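Local coordinates for chorismate mutase (Corynebacterium glutamicum, PDB 5HUB), which catalyses the pericyclic rearrangement of chorismate to prephenate in the shikimate pathway and is activated allosterically through a partner enzyme in response to tryptophan, at the interface of chains A and B. Coordinates in Å, arbitrary orientation; residue numbers count along the deposited sequence, not the author numbering. Chains: chain A/B, Chorismate mutase.

Contact 1: the interface of chains A and B. Residues chain A 65-66, 69-70, 77, 81; chain B 25, 29, 32.
B:Leu29 lies against one face of the A:Phe66 ring. Its methyl CD2 is 3.6 Å from ring carbon CD2 of A:Phe66, a CH-pi contact offset toward the rim. A:Phe66 CG is anti to its own carbonyl carbon (chi1 -84°), which points the ring from helix 49-70 toward chain B, where its face meets the methyl. The same methyl of B:Leu29 touches A:Ile70 CG2 at 3.9 Å, the two side chains meeting at about a right angle. A:Ile70 CG2 then reaches B:Val32 CG1 at 4.2 Å, at the apolar end of the patch. Within chain A, A:Leu77 CD2 abuts the edge of the phenylalanine ring.

The other methyl of B:Leu29, CD1, faces the polar rim. It packs on the aliphatic CG of A:Glu69 at 4.0 Å. It also meets the amide nitrogen NE2 of A:Gln65 at 3.8 Å, a van der Waals contact. At the CE1/CZ edge of the ring, in its plane, lies B:Asp25, its CG 3.9 Å from A:Phe66 CZ. Its carboxylate plane stands 86° from the ring plane. Carboxylate oxygen OD1 of B:Asp25 makes a slight contact with A:Leu81 CD1 at 3.9 Å. The patch packs the long helix 11-42 of one chain mainly against helix 49-70 of the other, with helix 74-84 at the margin, and so helps hold together the all-helical dimer typical of this chorismate mutase family.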
# COMPACT_ATOMS: atom_id res chain seq x y z
N GLN A 65 2.46 7.08 11.71
CA GLN A 65 2.24 5.67 11.90
C GLN A 65 2.93 4.85 10.79
O GLN A 65 3.58 3.85 11.07
CB GLN A 65 0.75 5.34 11.90
CG GLN A 65 0.46 3.82 11.91
CD GLN A 65 -1.01 3.52 11.81
OE1 GLN A 65 -1.80 4.41 11.52
NE2 GLN A 65 -1.39 2.29 12.06
N PHE A 66 2.70 5.26 9.56
CA PHE A 66 3.31 4.49 8.44
C PHE A 66 4.83 4.56 8.53
O PHE A 66 5.50 3.52 8.34
CB PHE A 66 2.78 5.02 7.12
CG PHE A 66 1.45 4.45 6.71
CD1 PHE A 66 0.32 4.62 7.46
CD2 PHE A 66 1.36 3.65 5.58
CE1 PHE A 66 -0.88 4.10 7.09
CE2 PHE A 66 0.16 3.08 5.22
CZ PHE A 66 -0.97 3.31 5.98
N GLU A 69 5.98 2.11 11.31
CA GLU A 69 5.75 0.71 11.00
C GLU A 69 6.61 0.15 9.89
O GLU A 69 7.04 -1.00 9.98
CB GLU A 69 4.27 0.49 10.69
CG GLU A 69 3.34 0.94 11.80
CD GLU A 69 2.85 -0.18 12.69
OE1 GLU A 69 3.68 -0.99 13.16
OE2 GLU A 69 1.61 -0.26 12.88
N ILE A 70 6.83 0.93 8.84
CA ILE A 70 7.58 0.38 7.67
C ILE A 70 8.82 1.18 7.35
O ILE A 70 9.55 0.74 6.49
CB ILE A 70 6.71 0.20 6.41
CG1 ILE A 70 6.15 1.52 5.84
CG2 ILE A 70 5.64 -0.83 6.63
CD1 ILE A 70 5.54 1.33 4.47
N LEU A 77 3.88 6.10 1.14
CA LEU A 77 2.75 5.22 1.05
C LEU A 77 1.47 5.89 1.64
O LEU A 77 0.39 5.85 1.05
CB LEU A 77 3.05 3.89 1.75
CG LEU A 77 1.88 2.91 1.91
CD1 LEU A 77 1.28 2.56 0.55
CD2 LEU A 77 2.33 1.64 2.63
N LEU A 81 -2.32 6.99 -0.17
CA LEU A 81 -3.62 6.62 0.36
C LEU A 81 -4.45 7.90 0.63
O LEU A 81 -5.64 7.95 0.38
CB LEU A 81 -3.47 5.80 1.61
CG LEU A 81 -2.78 4.46 1.43
CD1 LEU A 81 -2.63 3.75 2.77
CD2 LEU A 81 -3.47 3.62 0.39
N ASP B 25 -5.90 0.35 7.57
CA ASP B 25 -4.48 0.74 7.53
C ASP B 25 -3.66 -0.27 8.27
O ASP B 25 -2.54 -0.63 7.79
CB ASP B 25 -4.33 2.16 8.07
CG ASP B 25 -4.74 3.18 7.07
OD1 ASP B 25 -4.87 2.88 5.86
OD2 ASP B 25 -4.94 4.37 7.53
N LEU B 29 -0.66 -2.28 6.35
CA LEU B 29 0.66 -2.32 6.91
C LEU B 29 1.11 -3.76 7.20
O LEU B 29 2.28 -4.13 6.88
CB LEU B 29 0.78 -1.45 8.12
CG LEU B 29 0.74 0.05 7.82
CD1 LEU B 29 0.40 0.85 9.06
CD2 LEU B 29 2.06 0.53 7.25
N VAL B 32 1.95 -5.33 3.76
CA VAL B 32 3.18 -4.79 3.27
C VAL B 32 4.40 -5.30 4.02
O VAL B 32 5.42 -5.69 3.37
CB VAL B 32 3.11 -3.22 3.33
CG1 VAL B 32 4.47 -2.63 3.06
CG2 VAL B 32 2.04 -2.74 2.37

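Contact 2: the interface of chains A and B. Residues chain A 31-32, 34-35, 81; chain B 24, 27-28.
A:Arg34 leaves helix 11-42 with CG anti to its carbonyl carbon (chi1 -82°) and then bends at chi3 (-80°). The bend swings the guanidinium across B:Leu24 toward B:Glu27, whose extended side chain comes to meet it. NH2 of A:Arg34 and carboxylate oxygen OE2 of B:Glu27 form a long salt bridge of 3.6 Å. The oxygen lies at the guanidinium edge, in its plane, but the two flat groups are turned 52° apart. The pairing is thus probably more electrostatic than a close, flat two-point grip.

B:Leu24 is packed beside the arginine. Its methyl CD2 is pressed against the guanidinium of A:Arg34, too closely for the detail of this fit to be trusted. Its other methyl, CD1, rests on the helix backbone, 3.8 Å from A:Arg35 CA. The leucine therefore lies beside both an arginine side chain and the main chain of the next residue.

Deeper in, the CB methyl of A:Ala31 meets B:Ile28 CG1 at 3.7 Å. The small alanine probably lets the two helices approach closely here. B:Ile28 CD1 continues to A:Val32 CG2 at 4.0 Å, the side chains crossing at about a right angle. Within chain A, CB of A:Leu81 lies over one face of the A:Arg35 guanidinium, 3.9 Å above its plane. The patch joins the 11-42 helices of both chains, with an apolar seam and a charged pair at its border that help stabilise the dimer.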
# COMPACT_ATOMS: atom_id res chain seq x y z
N ALA A 31 -7.62 -4.12 0.04
CA ALA A 31 -7.73 -3.22 1.20
C ALA A 31 -7.57 -1.79 0.73
O ALA A 31 -8.30 -0.90 1.33
CB ALA A 31 -6.71 -3.59 2.24
N VAL A 32 -6.65 -1.43 -0.13
CA VAL A 32 -6.58 -0.10 -0.66
C VAL A 32 -7.85 0.34 -1.37
O VAL A 32 -8.34 1.49 -1.12
CB VAL A 32 -5.34 0.02 -1.61
CG1 VAL A 32 -5.38 1.33 -2.37
CG2 VAL A 32 -4.08 -0.18 -0.81
N ARG A 34 -10.94 -0.79 -0.74
CA ARG A 34 -11.96 -0.63 0.31
C ARG A 34 -11.71 0.66 1.07
O ARG A 34 -12.69 1.44 1.33
CB ARG A 34 -11.92 -1.81 1.27
CG ARG A 34 -12.67 -3.05 0.81
CD ARG A 34 -12.71 -4.14 1.86
NE ARG A 34 -11.47 -4.89 1.89
CZ ARG A 34 -10.82 -5.20 3.01
NH1 ARG A 34 -11.31 -4.85 4.17
NH2 ARG A 34 -9.68 -5.85 2.95
N ARG A 35 -10.50 0.94 1.49
CA ARG A 35 -10.15 2.19 2.22
C ARG A 35 -10.50 3.38 1.40
O ARG A 35 -11.10 4.35 1.98
CB ARG A 35 -8.60 2.16 2.44
CG ARG A 35 -8.16 3.25 3.43
CD ARG A 35 -6.74 3.64 3.12
NE ARG A 35 -6.20 4.43 4.20
CZ ARG A 35 -6.43 5.72 4.38
NH1 ARG A 35 -5.96 6.31 5.48
NH2 ARG A 35 -7.13 6.41 3.49
N LEU A 81 -2.32 6.99 -0.17
CA LEU A 81 -3.62 6.62 0.36
C LEU A 81 -4.45 7.90 0.63
O LEU A 81 -5.64 7.95 0.38
CB LEU A 81 -3.47 5.80 1.61
CG LEU A 81 -2.78 4.46 1.43
CD1 LEU A 81 -2.63 3.75 2.77
CD2 LEU A 81 -3.47 3.62 0.39
N LEU B 24 -8.29 -0.91 8.34
CA LEU B 24 -7.72 -1.18 7.00
C LEU B 24 -6.31 -0.73 6.95
O LEU B 24 -5.49 -1.46 6.26
CB LEU B 24 -8.57 -0.49 5.95
CG LEU B 24 -9.89 -1.16 5.68
CD1 LEU B 24 -10.90 -0.26 4.99
CD2 LEU B 24 -9.66 -2.38 4.80
N GLU B 27 -4.35 -3.52 8.36
CA GLU B 27 -4.23 -4.64 7.44
C GLU B 27 -3.30 -4.32 6.31
O GLU B 27 -2.55 -5.24 5.85
CB GLU B 27 -5.57 -4.98 6.90
CG GLU B 27 -6.45 -5.66 7.94
CD GLU B 27 -7.77 -6.11 7.38
OE1 GLU B 27 -8.62 -6.55 8.20
OE2 GLU B 27 -8.03 -5.99 6.15
N ILE B 28 -3.31 -3.16 5.73
CA ILE B 28 -2.37 -2.79 4.67
C ILE B 28 -0.98 -2.85 5.19
O ILE B 28 -0.10 -3.51 4.51
CB ILE B 28 -2.70 -1.38 4.13
CG1 ILE B 28 -4.01 -1.39 3.39
CG2 ILE B 28 -1.55 -0.85 3.27
CD1 ILE B 28 -4.61 0.01 3.14

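Contact 1 and contact 2 lie about 10 Å apart, measured between the centres of their C-alpha atoms. Both use helix 11-42 of chain B, whose neighbouring faces, along the same turns, are met by different parts of chain A. Contact 1 takes mainly helix 49-70, with helix 74-84 at its margin, while contact 2 takes mainly helix 11-42. A:Leu81 of helix 74-84 takes part in both, though it touches chain B only lightly. The two-fold symmetry repeats each contact with the chains exchanged. This suggests that the helices of the two chains pack as one unit and that the dimer depends on both contacts.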